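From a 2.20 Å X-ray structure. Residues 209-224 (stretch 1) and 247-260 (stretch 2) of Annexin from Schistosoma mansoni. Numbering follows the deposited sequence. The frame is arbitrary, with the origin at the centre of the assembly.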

# COMPACT_ATOMS: atom_id res chain seq x y z
N ILE B 209 -14.18 -32.50 4.81
CA ILE B 209 -13.00 -32.02 4.09
C ILE B 209 -12.05 -31.20 4.98
O ILE B 209 -10.97 -30.81 4.54
N ILE B 210 -12.45 -30.95 6.22
CA ILE B 210 -11.63 -30.18 7.15
C ILE B 210 -11.12 -31.04 8.31
O ILE B 210 -11.53 -32.18 8.46
N ASN B 211 -10.22 -30.49 9.12
CA ASN B 211 -9.58 -31.24 10.21
C ASN B 211 -9.61 -30.44 11.51
O ASN B 211 -8.82 -29.52 11.70
N HIS B 212 -10.50 -30.83 12.41
CA HIS B 212 -10.73 -30.07 13.64
C HIS B 212 -9.48 -30.05 14.51
O HIS B 212 -9.14 -29.03 15.11
N GLU B 213 -8.78 -31.18 14.55
CA GLU B 213 -7.60 -31.31 15.38
C GLU B 213 -6.45 -30.43 14.85
O GLU B 213 -5.73 -29.79 15.61
N LEU B 214 -6.30 -30.39 13.53
CA LEU B 214 -5.31 -29.51 12.90
C LEU B 214 -5.64 -28.03 13.15
O LEU B 214 -4.74 -27.23 13.42
N ALA B 215 -6.91 -27.68 13.06
CA ALA B 215 -7.34 -26.29 13.28
C ALA B 215 -7.03 -25.85 14.70
O ALA B 215 -6.53 -24.74 14.92
N GLU B 216 -7.30 -26.72 15.68
CA GLU B 216 -7.01 -26.39 17.07
C GLU B 216 -5.52 -26.14 17.27
O GLU B 216 -5.11 -25.14 17.88
N ALA B 217 -4.71 -27.05 16.76
CA ALA B 217 -3.26 -26.92 16.85
C ALA B 217 -2.79 -25.67 16.10
O ALA B 217 -1.90 -24.96 16.57
N ASP B 218 -3.37 -25.41 14.94
CA ASP B 218 -3.00 -24.20 14.23
C ASP B 218 -3.41 -23.00 15.04
O ASP B 218 -2.64 -22.06 15.21
N ALA B 219 -4.62 -23.04 15.58
CA ALA B 219 -5.11 -21.91 16.36
C ALA B 219 -4.14 -21.57 17.49
O ALA B 219 -3.91 -20.39 17.77
N LYS B 220 -3.56 -22.59 18.11
CA LYS B 220 -2.63 -22.37 19.21
C LYS B 220 -1.31 -21.76 18.73
O LYS B 220 -0.78 -20.84 19.36
N ASP B 221 -0.78 -22.26 17.62
CA ASP B 221 0.44 -21.68 17.06
C ASP B 221 0.23 -20.22 16.66
O ASP B 221 1.12 -19.38 16.82
N LEU B 222 -0.96 -19.92 16.15
CA LEU B 222 -1.26 -18.58 15.73
C LEU B 222 -1.25 -17.64 16.92
O LEU B 222 -0.74 -16.52 16.82
N TYR B 223 -1.80 -18.10 18.04
CA TYR B 223 -1.89 -17.29 19.25
C TYR B 223 -0.52 -17.05 19.86
O TYR B 223 -0.22 -15.94 20.33
N ALA B 224 0.32 -18.08 19.86
CA ALA B 224 1.69 -17.97 20.36
C ALA B 224 2.50 -16.87 19.66
O ALA B 224 3.38 -16.27 20.27
N TYR B 247 -11.30 -23.99 3.17
CA TYR B 247 -12.21 -24.64 4.12
C TYR B 247 -11.59 -24.80 5.51
O TYR B 247 -12.21 -24.44 6.53
N GLN B 248 -10.35 -25.31 5.55
CA GLN B 248 -9.60 -25.44 6.80
C GLN B 248 -9.37 -24.10 7.51
O GLN B 248 -9.44 -24.04 8.75
N LEU B 249 -9.09 -23.04 6.74
CA LEU B 249 -8.84 -21.71 7.30
C LEU B 249 -10.09 -21.20 8.00
O LEU B 249 -10.03 -20.61 9.08
N TYR B 250 -11.22 -21.41 7.35
CA TYR B 250 -12.47 -21.01 7.93
C TYR B 250 -12.66 -21.68 9.29
O TYR B 250 -12.84 -21.02 10.32
N LEU B 251 -12.62 -23.01 9.30
CA LEU B 251 -12.68 -23.74 10.56
C LEU B 251 -11.69 -23.15 11.56
O LEU B 251 -12.03 -22.94 12.73
N THR B 252 -10.47 -22.87 11.10
CA THR B 252 -9.42 -22.36 11.98
C THR B 252 -9.83 -21.02 12.55
O THR B 252 -9.59 -20.70 13.72
N SER B 253 -10.48 -20.23 11.70
CA SER B 253 -10.94 -18.94 12.15
C SER B 253 -11.98 -19.11 13.26
O SER B 253 -11.89 -18.45 14.29
N GLU B 254 -12.96 -19.99 13.06
CA GLU B 254 -14.01 -20.20 14.07
C GLU B 254 -13.42 -20.65 15.39
O GLU B 254 -13.71 -20.09 16.46
N ILE B 255 -12.57 -21.67 15.32
CA ILE B 255 -11.98 -22.27 16.51
C ILE B 255 -11.10 -21.26 17.23
O ILE B 255 -11.07 -21.19 18.47
N TYR B 256 -10.39 -20.45 16.45
CA TYR B 256 -9.54 -19.44 17.05
C TYR B 256 -10.37 -18.49 17.91
O TYR B 256 -9.97 -18.13 19.01
N PHE B 257 -11.55 -18.11 17.41
CA PHE B 257 -12.36 -17.15 18.14
C PHE B 257 -12.99 -17.73 19.41
O PHE B 257 -13.04 -17.06 20.44
N LYS B 258 -13.46 -18.97 19.34
CA LYS B 258 -14.05 -19.59 20.52
C LYS B 258 -13.02 -19.68 21.64
O LYS B 258 -13.35 -19.48 22.81
N MET B 259 -11.77 -19.95 21.28
CA MET B 259 -10.70 -20.08 22.27
C MET B 259 -10.20 -18.76 22.85
O MET B 259 -9.94 -18.66 24.05
N TYR B 260 -10.04 -17.74 22.02
CA TYR B 260 -9.37 -16.53 22.50
C TYR B 260 -10.23 -15.27 22.55
O TYR B 260 -9.78 -14.23 23.03

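The two helices cross at 59°, their axes approaching to 8.6 Å, and the two stretches bury 910 Å², both sides summed. At the start of stretch 2, Y247 (chi1 m) directs its CB toward stretch 1, where it meets I210 CG2 at 3.6 Å, while its ring leads away. Q248 (t, p) leaves its backbone sideways but bends back to clamp N211: N211 N donates to Q248 OE1 (2.7 Å) and Q248 NE2 donates to N211 O (3.0 Å). The amide thus bonds to both the N and the O of N211, the latter shared with A215 N; N211 OD1 caps the helix, accepting from L214 N at 2.8 Å. A water accepts from Q248 NE2 and donates to D218 OD2 and T252 OG1, each 2.6 Å from its oxygen, bridging the helices. L251 (t, p) places CD2 3.9 Å from I210 CD1 and over one face of the H212 ring. T252 (m) donates OG1 to Q248 O (2.7 Å) and fits among A215, D218, A219 and L222. I255 (m, t) points toward stretch 1, its CD1 3.6 Å from A215 CB. Y256 (t) brings its ring edge to A219 O, with CD1 at 3.5 Å. M259 (m, t, p) sets SD 4.1 Å from A219 CB. Finally, Y260 (m) stacks offset on Y223 (t), the rings nearly parallel.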

# COMPACT_ATOMS: atom_id res chain seq x y z
CB ILE B 209 -13.44 -31.24 2.82
CG1 ILE B 209 -12.69 -31.75 1.61
CG2 ILE B 209 -13.31 -29.73 3.00
CD1 ILE B 209 -12.92 -33.22 1.40
CB ILE B 210 -12.41 -28.97 7.68
CG1 ILE B 210 -13.78 -29.41 8.20
CG2 ILE B 210 -12.54 -27.90 6.57
CD1 ILE B 210 -14.68 -28.26 8.67
CB ASN B 211 -8.12 -31.58 9.85
CG ASN B 211 -7.42 -32.44 10.91
OD1 ASN B 211 -7.68 -32.33 12.11
ND2 ASN B 211 -6.51 -33.30 10.45
CB HIS B 212 -11.94 -30.64 14.38
CG HIS B 212 -13.21 -30.59 13.57
ND1 HIS B 212 -14.15 -29.60 13.72
CD2 HIS B 212 -13.66 -31.40 12.58
CE1 HIS B 212 -15.14 -29.80 12.87
NE2 HIS B 212 -14.87 -30.89 12.16
CB GLU B 213 -7.20 -32.80 15.45
CG GLU B 213 -5.94 -33.10 16.23
CD GLU B 213 -5.51 -34.55 16.09
OE1 GLU B 213 -6.34 -35.40 15.66
OE2 GLU B 213 -4.34 -34.85 16.39
CB LEU B 214 -5.24 -29.79 11.40
CG LEU B 214 -4.40 -28.81 10.58
CD1 LEU B 214 -2.97 -28.73 11.13
CD2 LEU B 214 -4.41 -29.23 9.11
CB ALA B 215 -8.82 -26.14 12.98
CB GLU B 216 -7.47 -27.50 18.01
CG GLU B 216 -8.95 -27.77 18.01
CD GLU B 216 -9.35 -28.79 19.06
OE1 GLU B 216 -9.17 -30.01 18.82
OE2 GLU B 216 -9.83 -28.37 20.13
CB ALA B 217 -2.59 -28.16 16.29
CB ASP B 218 -3.59 -24.15 12.83
CG ASP B 218 -2.83 -25.02 11.86
OD1 ASP B 218 -1.64 -25.30 12.13
OD2 ASP B 218 -3.41 -25.42 10.84
CB ALA B 219 -6.51 -22.20 16.92
CB LYS B 220 -2.41 -23.66 20.00
CG LYS B 220 -3.72 -24.30 20.42
CD LYS B 220 -3.54 -25.51 21.32
CE LYS B 220 -4.89 -26.12 21.66
NZ LYS B 220 -4.80 -27.07 22.80
CB ASP B 221 0.93 -22.48 15.86
CG ASP B 221 1.79 -23.64 16.26
OD1 ASP B 221 2.44 -23.56 17.33
OD2 ASP B 221 1.84 -24.64 15.51
CB LEU B 222 -2.61 -18.55 15.01
CG LEU B 222 -2.58 -19.07 13.57
CD1 LEU B 222 -3.98 -19.38 13.06
CD2 LEU B 222 -1.88 -18.04 12.67
CB TYR B 223 -2.82 -17.94 20.27
CG TYR B 223 -3.00 -17.14 21.55
CD1 TYR B 223 -3.91 -16.09 21.61
CD2 TYR B 223 -2.27 -17.44 22.69
CE1 TYR B 223 -4.07 -15.36 22.77
CE2 TYR B 223 -2.44 -16.72 23.85
CZ TYR B 223 -3.34 -15.68 23.88
OH TYR B 223 -3.50 -14.95 25.04
CB ALA B 224 2.40 -19.30 20.23
CB TYR B 247 -12.72 -25.97 3.54
CG TYR B 247 -13.08 -25.81 2.08
CD1 TYR B 247 -14.29 -25.24 1.71
CD2 TYR B 247 -12.20 -26.19 1.08
CE1 TYR B 247 -14.62 -25.06 0.37
CE2 TYR B 247 -12.51 -26.02 -0.25
CZ TYR B 247 -13.73 -25.45 -0.60
OH TYR B 247 -14.06 -25.27 -1.92
CB GLN B 248 -8.25 -26.13 6.54
CG GLN B 248 -7.42 -26.40 7.79
CD GLN B 248 -8.08 -27.40 8.73
OE1 GLN B 248 -8.86 -28.25 8.30
NE2 GLN B 248 -7.78 -27.29 10.01
CB LEU B 249 -8.46 -20.72 6.22
CG LEU B 249 -6.99 -20.35 6.17
CD1 LEU B 249 -6.75 -19.29 5.11
CD2 LEU B 249 -6.57 -19.87 7.53
CB TYR B 250 -13.63 -21.35 7.01
CG TYR B 250 -14.92 -20.92 7.62
CD1 TYR B 250 -15.26 -19.58 7.68
CD2 TYR B 250 -15.79 -21.84 8.17
CE1 TYR B 250 -16.45 -19.16 8.25
CE2 TYR B 250 -16.98 -21.44 8.75
CZ TYR B 250 -17.31 -20.10 8.79
OH TYR B 250 -18.49 -19.69 9.36
CB LEU B 251 -12.40 -25.22 10.36
CG LEU B 251 -12.40 -26.04 11.65
CD1 LEU B 251 -13.78 -25.99 12.31
CD2 LEU B 251 -11.96 -27.49 11.36
CB THR B 252 -8.06 -22.22 11.25
OG1 THR B 252 -7.68 -23.49 10.72
CG2 THR B 252 -6.98 -21.78 12.20
CB SER B 253 -11.50 -18.14 10.97
OG SER B 253 -11.96 -16.89 11.42
CB GLU B 254 -15.04 -21.23 13.60
CG GLU B 254 -15.78 -20.86 12.32
CD GLU B 254 -16.82 -19.77 12.52
OE1 GLU B 254 -17.98 -20.10 12.84
OE2 GLU B 254 -16.47 -18.58 12.35
CB ILE B 255 -11.17 -23.53 16.15
CG1 ILE B 255 -12.13 -24.68 15.91
CG2 ILE B 255 -10.20 -23.89 17.26
CD1 ILE B 255 -11.47 -25.91 15.35
CB TYR B 256 -8.75 -18.68 15.99
CG TYR B 256 -7.75 -17.72 16.60
CD1 TYR B 256 -6.46 -18.12 16.91
CD2 TYR B 256 -8.12 -16.40 16.88
CE1 TYR B 256 -5.55 -17.24 17.47
CE2 TYR B 256 -7.21 -15.51 17.44
CZ TYR B 256 -5.94 -15.93 17.74
OH TYR B 256 -5.05 -15.05 18.30
CB PHE B 257 -13.44 -16.52 17.25
CG PHE B 257 -14.37 -15.60 18.00
CD1 PHE B 257 -13.96 -14.33 18.36
CD2 PHE B 257 -15.63 -16.03 18.38
CE1 PHE B 257 -14.80 -13.49 19.06
CE2 PHE B 257 -16.48 -15.20 19.08
CZ PHE B 257 -16.06 -13.92 19.42
CB LYS B 258 -14.63 -20.96 20.18
CG LYS B 258 -15.66 -20.93 19.06
CD LYS B 258 -16.39 -22.26 18.94
CE LYS B 258 -17.49 -22.21 17.88
NZ LYS B 258 -18.31 -23.47 17.86
CB MET B 259 -9.52 -20.85 21.67
CG MET B 259 -9.82 -22.31 21.36
SD MET B 259 -8.55 -23.08 20.34
CE MET B 259 -7.09 -22.84 21.34
CB TYR B 260 -8.08 -16.29 21.70
CG TYR B 260 -7.19 -17.52 21.66
CD1 TYR B 260 -6.51 -17.94 22.79
CD2 TYR B 260 -7.05 -18.26 20.50
CE1 TYR B 260 -5.71 -19.05 22.77
CE2 TYR B 260 -6.24 -19.37 20.46
CZ TYR B 260 -5.58 -19.77 21.61
OH TYR B 260 -4.77 -20.88 21.59
O HOH W 1 -6.00 -25.43 10.43